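Side-chain contacts in transcriptional regulator (Streptococcus dysgalactiae, PDB 4YV9), which acts as the Rgg2 receptor for SHP peptide pheromones in quorum sensing, probably controlling transcription through DNA binding: residues F73-L76 with L77-V80; I146-G149 with N150-F154. All blocks are in the same frame, centred on the assembly; numbering follows the deposited sequence.

Contact 1 (F73-L76 with L77-V80)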
ATOM      1  N   PHE B  73      17.185   7.416  -2.369  1.00 55.82           N
ATOM      2  CA  PHE B  73      16.540   7.749  -1.099  1.00 55.06           C
ATOM      3  C   PHE B  73      16.143   6.490  -0.336  1.00 56.93           C
ATOM      4  O   PHE B  73      16.312   6.418   0.878  1.00 57.38           O
ATOM      5  CB  PHE B  73      15.318   8.636  -1.320  1.00 53.24           C
ATOM      6  CG  PHE B  73      14.711   9.160  -0.048  1.00 52.40           C
ATOM      7  CD1 PHE B  73      15.441   9.993   0.803  1.00 51.65           C
ATOM      8  CD2 PHE B  73      13.412   8.834   0.297  1.00 52.57           C
ATOM      9  CE1 PHE B  73      14.875  10.482   1.962  1.00 51.06           C
ATOM     10  CE2 PHE B  73      12.836   9.326   1.444  1.00 51.97           C
ATOM     11  CZ  PHE B  73      13.571  10.153   2.287  1.00 51.20           C
ATOM     12  N   PHE B  74      15.623   5.498  -1.050  1.00 58.26           N
ATOM     13  CA  PHE B  74      15.229   4.249  -0.414  1.00 60.36           C
ATOM     14  C   PHE B  74      16.471   3.478   0.051  1.00 72.55           C
ATOM     15  O   PHE B  74      16.430   2.753   1.050  1.00 63.87           O
ATOM     16  CB  PHE B  74      14.387   3.394  -1.370  1.00 67.90           C
ATOM     17  CG  PHE B  74      13.588   2.326  -0.678  1.00 69.69           C
ATOM     18  CD1 PHE B  74      12.383   2.633  -0.058  1.00 74.90           C
ATOM     19  CD2 PHE B  74      14.053   1.024  -0.622  1.00 71.11           C
ATOM     20  CE1 PHE B  74      11.649   1.652   0.588  1.00 75.80           C
ATOM     21  CE2 PHE B  74      13.325   0.037   0.018  1.00 74.42           C
ATOM     22  CZ  PHE B  74      12.121   0.351   0.625  1.00 75.23           C
ATOM     23  N   THR B  75      17.573   3.650  -0.677  1.00 62.31           N
ATOM     24  CA  THR B  75      18.845   3.039  -0.304  1.00 65.66           C
ATOM     25  C   THR B  75      19.345   3.683   0.986  1.00 63.72           C
ATOM     26  O   THR B  75      19.811   3.000   1.907  1.00 65.63           O
ATOM     27  CB  THR B  75      19.902   3.188  -1.427  1.00 67.26           C
ATOM     28  OG1 THR B  75      19.446   2.520  -2.612  1.00 70.85           O
ATOM     29  CG2 THR B  75      21.231   2.590  -1.002  1.00 72.51           C
ATOM     30  N   LEU B  76      19.229   5.005   1.054  1.00 61.38           N
ATOM     31  CA  LEU B  76      19.574   5.737   2.267  1.00 60.86           C
ATOM     32  C   LEU B  76      18.762   5.230   3.451  1.00 75.03           C
ATOM     33  O   LEU B  76      19.318   4.890   4.499  1.00 63.28           O
ATOM     34  CB  LEU B  76      19.352   7.232   2.080  1.00 58.25           C
ATOM     35  CG  LEU B  76      19.581   8.113   3.313  1.00 57.63           C
ATOM     36  CD1 LEU B  76      20.981   7.909   3.875  1.00 71.50           C
ATOM     37  CD2 LEU B  76      19.361   9.553   2.942  1.00 57.03           C
ATOM     38  N   LEU B  77      17.447   5.165   3.270  1.00 60.95           N
ATOM     39  CA  LEU B  77      16.551   4.708   4.327  1.00 61.87           C
ATOM     40  C   LEU B  77      16.867   3.297   4.809  1.00 70.46           C
ATOM     41  O   LEU B  77      16.779   3.018   6.002  1.00 66.23           O
ATOM     42  CB  LEU B  77      15.106   4.760   3.859  1.00 60.93           C
ATOM     43  CG  LEU B  77      14.592   6.171   3.612  1.00 58.19           C
ATOM     44  CD1 LEU B  77      13.132   6.160   3.184  1.00 57.64           C
ATOM     45  CD2 LEU B  77      14.767   6.946   4.868  1.00 57.65           C
ATOM     46  N   SER B  78      17.212   2.412   3.878  1.00 66.17           N
ATOM     47  CA  SER B  78      17.490   1.025   4.210  1.00 74.75           C
ATOM     48  C   SER B  78      18.743   0.900   5.076  1.00 70.81           C
ATOM     49  O   SER B  78      18.743   0.160   6.053  1.00 76.03           O
ATOM     50  CB  SER B  78      17.632   0.195   2.935  1.00 78.85           C
ATOM     51  OG  SER B  78      18.621   0.749   2.089  1.00 81.64           O
ATOM     52  N   ARG B  79      19.798   1.627   4.719  1.00 69.81           N
ATOM     53  CA  ARG B  79      21.016   1.681   5.522  1.00 71.24           C
ATOM     54  C   ARG B  79      20.730   2.196   6.938  1.00 73.13           C
ATOM     55  O   ARG B  79      21.036   1.523   7.925  1.00 74.47           O
ATOM     56  CB  ARG B  79      22.072   2.569   4.850  1.00 69.97           C
ATOM     57  CG  ARG B  79      22.593   2.052   3.506  1.00 72.31           C
ATOM     58  CD  ARG B  79      23.787   2.876   3.004  1.00 72.77           C
ATOM     59  NE  ARG B  79      24.986   2.637   3.813  1.00 90.58           N
ATOM     60  CZ  ARG B  79      26.136   3.300   3.689  1.00 93.10           C
ATOM     61  NH1 ARG B  79      26.261   4.262   2.779  1.00 90.63           N
ATOM     62  NH2 ARG B  79      27.163   3.007   4.481  1.00 90.41           N
ATOM     63  N   VAL B  80      20.135   3.389   7.020  1.00 68.48           N
ATOM     64  CA  VAL B  80      19.778   4.029   8.288  1.00 73.44           C
ATOM     65  C   VAL B  80      18.948   3.093   9.162  1.00 73.87           C
ATOM     66  O   VAL B  80      19.122   3.027  10.382  1.00 73.06           O
ATOM     67  CB  VAL B  80      18.982   5.345   8.050  1.00 74.26           C
ATOM     68  CG1 VAL B  80      18.580   5.978   9.372  1.00 70.73           C
ATOM     69  CG2 VAL B  80      19.795   6.323   7.221  1.00 63.23           C
TER

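Contact 2 (I146-G149 with N150-F154)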
ATOM      1  N   ILE B 146       8.629  11.523   4.426  1.00 33.51           N
ATOM      2  CA  ILE B 146       9.631  10.844   5.257  1.00 34.34           C
ATOM      3  C   ILE B 146      10.585  11.853   5.920  1.00 38.54           C
ATOM      4  O   ILE B 146      10.979  11.700   7.086  1.00 37.22           O
ATOM      5  CB  ILE B 146      10.425   9.827   4.424  1.00 35.24           C
ATOM      6  CG1 ILE B 146       9.503   8.693   3.954  1.00 35.26           C
ATOM      7  CG2 ILE B 146      11.624   9.263   5.221  1.00 35.30           C
ATOM      8  CD1 ILE B 146       8.926   7.873   5.067  1.00 40.80           C
ATOM      9  N   LEU B 147      10.956  12.894   5.184  1.00 37.36           N
ATOM     10  CA  LEU B 147      11.772  13.951   5.767  1.00 37.25           C
ATOM     11  C   LEU B 147      11.066  14.567   6.976  1.00 38.41           C
ATOM     12  O   LEU B 147      11.645  14.656   8.058  1.00 40.96           O
ATOM     13  CB  LEU B 147      12.092  15.020   4.734  1.00 36.38           C
ATOM     14  CG  LEU B 147      13.187  14.665   3.726  1.00 41.32           C
ATOM     15  CD1 LEU B 147      13.224  15.721   2.631  1.00 38.01           C
ATOM     16  CD2 LEU B 147      14.558  14.553   4.443  1.00 35.38           C
ATOM     17  N   LEU B 148       9.811  14.969   6.794  1.00 38.64           N
ATOM     18  CA  LEU B 148       9.045  15.586   7.869  1.00 38.73           C
ATOM     19  C   LEU B 148       8.905  14.652   9.056  1.00 37.51           C
ATOM     20  O   LEU B 148       9.112  15.057  10.198  1.00 44.21           O
ATOM     21  CB  LEU B 148       7.649  16.006   7.390  1.00 34.02           C
ATOM     22  CG  LEU B 148       6.703  16.503   8.487  1.00 39.76           C
ATOM     23  CD1 LEU B 148       7.183  17.841   8.987  1.00 41.30           C
ATOM     24  CD2 LEU B 148       5.262  16.610   7.993  1.00 38.91           C
ATOM     25  N   GLY B 149       8.551  13.403   8.777  1.00 39.23           N
ATOM     26  CA  GLY B 149       8.343  12.420   9.821  1.00 35.54           C
ATOM     27  C   GLY B 149       9.586  12.252  10.673  1.00 43.98           C
ATOM     28  O   GLY B 149       9.507  12.232  11.894  1.00 45.92           O
ATOM     29  N   ASN B 150      10.748  12.172  10.038  1.00 39.44           N
ATOM     30  CA  ASN B 150      11.959  11.874  10.786  1.00 45.21           C
ATOM     31  C   ASN B 150      12.643  13.103  11.397  1.00 43.09           C
ATOM     32  O   ASN B 150      13.500  12.963  12.256  1.00 42.75           O
ATOM     33  CB  ASN B 150      12.929  11.097   9.896  1.00 47.04           C
ATOM     34  CG  ASN B 150      12.507   9.646   9.726  1.00 49.45           C
ATOM     35  OD1 ASN B 150      12.198   8.964  10.698  1.00 60.85           O
ATOM     36  ND2 ASN B 150      12.486   9.177   8.502  1.00 42.68           N
ATOM     37  N   CYS B 151      12.242  14.303  10.984  1.00 41.23           N
ATOM     38  CA  CYS B 151      12.832  15.523  11.538  1.00 42.46           C
ATOM     39  C   CYS B 151      11.903  16.252  12.508  1.00 40.89           C
ATOM     40  O   CYS B 151      12.266  17.302  13.038  1.00 44.01           O
ATOM     41  CB  CYS B 151      13.237  16.477  10.410  1.00 33.21           C
ATOM     42  SG  CYS B 151      14.595  15.829   9.410  1.00 42.41           S
ATOM     43  N   SER B 152      10.718  15.689  12.744  1.00 40.44           N
ATOM     44  CA  SER B 152       9.660  16.371  13.501  1.00 40.26           C
ATOM     45  C   SER B 152      10.081  16.796  14.903  1.00 43.13           C
ATOM     46  O   SER B 152       9.607  17.806  15.431  1.00 43.54           O
ATOM     47  CB  SER B 152       8.417  15.479  13.594  1.00 41.21           C
ATOM     48  OG  SER B 152       7.756  15.413  12.329  1.00 50.41           O
ATOM     49  N   ARG B 153      10.969  16.031  15.520  1.00 46.83           N
ATOM     50  CA  ARG B 153      11.379  16.367  16.885  1.00 49.06           C
ATOM     51  C   ARG B 153      12.162  17.673  16.960  1.00 46.08           C
ATOM     52  O   ARG B 153      12.371  18.217  18.044  1.00 48.50           O
ATOM     53  CB  ARG B 153      12.204  15.236  17.489  1.00 52.91           C
ATOM     54  CG  ARG B 153      11.392  14.260  18.330  1.00 69.53           C
ATOM     55  CD  ARG B 153      12.300  13.159  18.802  1.00 79.40           C
ATOM     56  NE  ARG B 153      13.107  12.730  17.667  1.00 85.38           N
ATOM     57  CZ  ARG B 153      14.415  12.507  17.708  1.00 88.19           C
ATOM     58  NH1 ARG B 153      15.095  12.666  18.850  1.00 84.58           N
ATOM     59  NH2 ARG B 153      15.038  12.131  16.592  1.00 74.01           N
ATOM     60  N   PHE B 154      12.604  18.179  15.814  1.00 44.09           N
ATOM     61  CA  PHE B 154      13.414  19.387  15.817  1.00 46.91           C
ATOM     62  C   PHE B 154      12.716  20.576  15.166  1.00 51.71           C
ATOM     63  O   PHE B 154      13.322  21.627  14.993  1.00 50.79           O
ATOM     64  CB  PHE B 154      14.748  19.101  15.142  1.00 44.40           C
ATOM     65  CG  PHE B 154      15.548  18.046  15.850  1.00 46.21           C
ATOM     66  CD1 PHE B 154      16.340  18.381  16.941  1.00 46.94           C
ATOM     67  CD2 PHE B 154      15.479  16.719  15.454  1.00 43.30           C
ATOM     68  CE1 PHE B 154      17.069  17.413  17.611  1.00 57.39           C
ATOM     69  CE2 PHE B 154      16.203  15.744  16.115  1.00 50.48           C
ATOM     70  CZ  PHE B 154      17.002  16.092  17.196  1.00 56.80           C
TER

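Contact 1 (F73-L76 with L77-V80)
Leu77 N donates to Phe73 O at 2.9 Å, and Val80 N closes the same kind of link to Leu76 O at 3.0 Å with an almost straight N-H angle of 175°. With Ser78 N to Phe74 O and Arg79 N to Thr75 O, these form the i to i+4 ladder of two successive alpha-helical turns in helix 72-85. Ser78 adds a side-chain rung one residue shorter: its OG donates to Thr75 O at 2.6 Å. Chi1 of 55° sets this hydroxyl between the backbone N and carbonyl carbon, folded back over the preceding turn. Thr75 O is thus gripped twice, by Arg79 N and Ser78 OG, both approaching from one face of its carbonyl plane. Thr75 OG1 meanwhile bonds back to Thr71 O.

On the buried flank, Leu77 lies against one face of the Phe73 ring, its CG 4.2 Å above the plane and displaced toward the rim. The ring meets Tyr143 edge-to-face, linking this helix to helix 142-151, while Leu77 and Val80 each pack on a modified side chain of the bound peptide. Further round, Leu76 faces Glu105 and Ile109 of helix 103-113. Its CD1 meets Val80 CG2 at 3.9 Å, one turn on. The nearest side-chain touch between Phe73 and Leu77 is made by ring atom CE2, 3.6 Å from methyl CD1.

Contact 2 (I146-G149 with N150-F154)
Ser152 OG donates to Leu148 O at 2.6 Å, the shortest polar link between 146-149 and 150-154. The hydroxyl stands above the carbonyl plane, 38° out of it, and so is off the in-plane lone-pair directions. Chi1 of -73° keeps OG beside the backbone N of Ser152, turned back toward the preceding turn. Asn150 N makes the regular i to i+4 bond to Ile146 O at 3.0 Å. Beyond it the backbone pattern becomes less regular: Cys151 N has weak bonds to both Leu147 O and Leu148 O, and Asn150 N has a second, weak one to Leu147 O.

This divided bonding lies near the C-terminal end of helix 142-151, before the 3-10 segment 152-154, where Phe154 N bonds to Cys151 O at 2.9 Å. The helix is part of the all-helical Rgg C-terminal domain, a family of the TPR clan. This part of the helix also meets the ligand. Asn150 ND2 gives a hydrogen bond to the backbone of the bound peptide, and Ile146 offers that peptide an apolar surface.

Asn150 runs alongside Ile146, one turn on, and brings ND2 of its amide to 3.4 Å from methyl CG2 of Ile146. Cys151 SG lies beyond the oxygen of Leu147, 3.5 Å from Leu147 O, and the cysteine also packs on Leu130 of helix 124-136. On another side of the helix, Leu148 brings CG to 4.1 Å from Ser152 OG, and both residues pack against Leu160 of helix 157-169.

Contact 1 comes first along the chain, on helix 72-85, and contact 2 follows on helix 142-151; their centres are about 15 Å apart. The two contacts touch at Ile146, whose CG2 is 3.6 Å from Phe73 CZ and 3.9 Å from Leu77 CD2. Helix 103-113 packs on both, its Met108 meeting Leu77 of contact 1 and Ile146, Leu147 and Asn150 of contact 2. Each contact also reaches the bound peptide, contact 1 by packing, contact 2 by packing and a hydrogen bond from Asn150 ND2, so both help line one ligand site. Phe73 and Phe74 additionally pack on the second subunit, which places one end of contact 1 at the interface between the two subunits.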